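Local coordinates for flavin reductase domain protein (Arthrobacter sp., PDB 2QCK) that probably binds FMN and acts as a flavin reductase, an oxidoreductase likely to work as a two-fold symmetric dimer, at the interface of chains A and B. Sequence-based numbering; all coordinates share one arbitrary frame. Chains: chain A/B, Flavin reductase domain protein.

The interface of chains A and B. Residues chain A 116-118, 141-143; chain B 12-13, 16-17.
A:Leu118, A:Val143 and B:Met16 meet where two extended strand ends, with A:Leu118 at phi/psi -131/147°, receive one flank of a B-chain helix that includes B:Thr12. The contact is apolar, since no nitrogen or oxygen of either chain comes within bonding reach of the other. A:Leu118 splits its two methyls between different partners. CD1 of A:Leu118 comes within 3.6 Å of ring atom CD1 of B:Phe13, tilted from the ring plane, and lies 4.0 Å from CE2 of B:Phe17, the leucine and B:Phe13 side chains crossing at about a right angle. CD2 of A:Leu118 instead packs 3.8 Å from the CG methylene of B:Met16, and these two side chains run past each other in opposite directions. An alanine here would probably open a gap between the helix and the strand, leaving B:Phe13 CD1 and B:Met16 CG without their leucine partner. B:Met16, modelled as selenomethionine, bends at chi2 and again at chi3 (-58°), which carries its tip to the backbone of A:Gly116; CE of B:Met16 ends 3.3 Å from CA of A:Gly116, where the glycine has no side chain to intervene. The selenium of B:Met16 is 3.7 Å from CA of A:Val143, linking both strands. B:Thr12 points its methyl at the second strand, CG2 being anti to its own backbone nitrogen; CG2 of B:Thr12 lies 3.5 Å from N of A:Gln142. On chain A, the A:Trp117 ring turns away from the helix, one face taking CB of A:Gln142. In the fold, helix 10-18 of one subunit rests against the start of strand 116-127 and the end of strand 131-143 of the other, and the two-fold repeats this exchange in the probable dimer.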
ATOM      1  N   GLY A 116      -7.336 -15.450  -1.743  1.00 39.46           N
ATOM      2  CA  GLY A 116      -6.621 -16.203  -0.748  1.00 38.01           C
ATOM      3  C   GLY A 116      -6.558 -15.368   0.496  1.00 37.68           C
ATOM      4  O   GLY A 116      -6.946 -14.194   0.486  1.00 34.01           O
ATOM      5  N   TRP A 117      -6.116 -15.983   1.574  1.00 39.85           N
ATOM      6  CA  TRP A 117      -5.933 -15.287   2.849  1.00 39.67           C
ATOM      7  C   TRP A 117      -4.653 -15.682   3.581  1.00 38.55           C
ATOM      8  O   TRP A 117      -4.057 -16.747   3.329  1.00 36.18           O
ATOM      9  CB  TRP A 117      -7.141 -15.527   3.762  1.00 38.09           C
ATOM     10  CG  TRP A 117      -7.481 -16.973   3.949  1.00 34.39           C
ATOM     11  CD1 TRP A 117      -8.401 -17.684   3.256  1.00 41.92           C
ATOM     12  CD2 TRP A 117      -6.907 -17.876   4.898  1.00 36.86           C
ATOM     13  NE1 TRP A 117      -8.440 -18.987   3.706  1.00 41.71           N
ATOM     14  CE2 TRP A 117      -7.528 -19.126   4.716  1.00 41.14           C
ATOM     15  CE3 TRP A 117      -5.936 -17.746   5.884  1.00 37.25           C
ATOM     16  CZ2 TRP A 117      -7.205 -20.230   5.472  1.00 40.31           C
ATOM     17  CZ3 TRP A 117      -5.599 -18.844   6.618  1.00 35.38           C
ATOM     18  CH2 TRP A 117      -6.246 -20.073   6.425  1.00 41.83           C
ATOM     19  N   LEU A 118      -4.279 -14.824   4.525  1.00 36.19           N
ATOM     20  CA  LEU A 118      -3.185 -15.085   5.446  1.00 36.60           C
ATOM     21  C   LEU A 118      -3.674 -14.794   6.856  1.00 35.25           C
ATOM     22  O   LEU A 118      -4.497 -13.885   7.044  1.00 36.11           O
ATOM     23  CB  LEU A 118      -1.995 -14.165   5.118  1.00 34.72           C
ATOM     24  CG  LEU A 118      -1.433 -14.185   3.695  1.00 35.47           C
ATOM     25  CD1 LEU A 118      -0.313 -13.185   3.547  1.00 29.95           C
ATOM     26  CD2 LEU A 118      -0.962 -15.567   3.355  1.00 24.48           C
ATOM     27  N   GLY A 141      -1.714 -19.470   6.120  1.00 38.16           N
ATOM     28  CA  GLY A 141      -2.383 -18.920   4.936  1.00 40.15           C
ATOM     29  C   GLY A 141      -2.788 -19.971   3.935  1.00 43.95           C
ATOM     30  O   GLY A 141      -2.494 -21.143   4.115  1.00 40.71           O
ATOM     31  N   GLN A 142      -3.471 -19.542   2.882  1.00 45.14           N
ATOM     32  CA  GLN A 142      -4.054 -20.447   1.913  1.00 45.72           C
ATOM     33  C   GLN A 142      -4.397 -19.644   0.668  1.00 44.43           C
ATOM     34  O   GLN A 142      -5.037 -18.600   0.734  1.00 40.24           O
ATOM     35  CB  GLN A 142      -5.292 -21.084   2.490  1.00 45.33           C
ATOM     36  CG  GLN A 142      -5.716 -22.338   1.772  1.00 51.15           C
ATOM     37  CD  GLN A 142      -7.032 -22.869   2.314  1.00 54.49           C
ATOM     38  OE1 GLN A 142      -8.062 -22.168   2.328  1.00 68.38           O
ATOM     39  NE2 GLN A 142      -7.008 -24.115   2.767  1.00 60.24           N
ATOM     40  N   VAL A 143      -3.910 -20.120  -0.466  1.00 46.84           N
ATOM     41  CA  VAL A 143      -4.234 -19.536  -1.746  1.00 46.54           C
ATOM     42  C   VAL A 143      -5.668 -19.919  -2.127  1.00 47.46           C
ATOM     43  O   VAL A 143      -6.070 -21.056  -1.933  1.00 44.42           O
ATOM     44  CB  VAL A 143      -3.272 -20.022  -2.807  1.00 45.92           C
ATOM     45  CG1 VAL A 143      -3.457 -19.216  -4.044  1.00 45.87           C
ATOM     46  CG2 VAL A 143      -1.844 -19.829  -2.316  1.00 48.24           C
TER
ATOM     47  N   THR B  12       3.149 -19.544  -0.100  1.00 55.30           N
ATOM     48  CA  THR B  12       1.801 -18.973   0.065  1.00 53.09           C
ATOM     49  C   THR B  12       1.844 -17.456   0.287  1.00 51.55           C
ATOM     50  O   THR B  12       1.131 -16.712  -0.383  1.00 50.74           O
ATOM     51  CB  THR B  12       0.986 -19.671   1.198  1.00 52.98           C
ATOM     52  OG1 THR B  12       0.758 -21.040   0.853  1.00 56.00           O
ATOM     53  CG2 THR B  12      -0.375 -19.031   1.400  1.00 52.90           C
ATOM     54  N   PHE B  13       2.686 -16.995   1.209  1.00 48.80           N
ATOM     55  CA  PHE B  13       2.870 -15.559   1.434  1.00 44.19           C
ATOM     56  C   PHE B  13       3.361 -14.852   0.142  1.00 44.20           C
ATOM     57  O   PHE B  13       2.773 -13.859  -0.289  1.00 38.85           O
ATOM     58  CB  PHE B  13       3.824 -15.336   2.627  1.00 42.32           C
ATOM     59  CG  PHE B  13       4.169 -13.908   2.881  1.00 39.29           C
ATOM     60  CD1 PHE B  13       3.322 -13.084   3.593  1.00 39.50           C
ATOM     61  CD2 PHE B  13       5.365 -13.377   2.415  1.00 41.87           C
ATOM     62  CE1 PHE B  13       3.656 -11.739   3.814  1.00 33.18           C
ATOM     63  CE2 PHE B  13       5.691 -12.047   2.643  1.00 45.17           C
ATOM     64  CZ  PHE B  13       4.826 -11.237   3.339  1.00 40.14           C
HETATM   65  N   MSE B  16       0.352 -14.864  -2.347  1.00 41.86           N
HETATM   66  CA  MSE B  16      -0.748 -13.950  -2.034  1.00 40.78           C
HETATM   67  C   MSE B  16      -0.389 -12.500  -2.363  1.00 41.63           C
HETATM   68  O   MSE B  16      -1.255 -11.761  -2.816  1.00 43.70           O
HETATM   69  CB  MSE B  16      -1.231 -14.088  -0.582  1.00 41.41           C
HETATM   70  CG  MSE B  16      -2.017 -15.333  -0.245  1.00 41.08           C
HETATM   71 SE   MSE B  16      -3.185 -15.959  -1.743  0.75 47.62          SE
HETATM   72  CE  MSE B  16      -4.251 -14.274  -1.915  1.00 47.51           C
ATOM     73  N   PHE B  17       0.860 -12.075  -2.174  1.00 43.82           N
ATOM     74  CA  PHE B  17       1.247 -10.699  -2.563  1.00 41.98           C
ATOM     75  C   PHE B  17       1.507 -10.537  -4.056  1.00 45.29           C
ATOM     76  O   PHE B  17       1.493  -9.402  -4.562  1.00 44.39           O
ATOM     77  CB  PHE B  17       2.405 -10.088  -1.701  1.00 41.73           C
ATOM     78  CG  PHE B  17       1.916  -9.561  -0.414  1.00 34.79           C
ATOM     79  CD1 PHE B  17       1.276  -8.343  -0.365  1.00 36.12           C
ATOM     80  CD2 PHE B  17       1.935 -10.357   0.718  1.00 38.44           C
ATOM     81  CE1 PHE B  17       0.716  -7.904   0.797  1.00 38.45           C
ATOM     82  CE2 PHE B  17       1.380  -9.923   1.898  1.00 39.67           C
ATOM     83  CZ  PHE B  17       0.768  -8.697   1.933  1.00 37.17           C
TER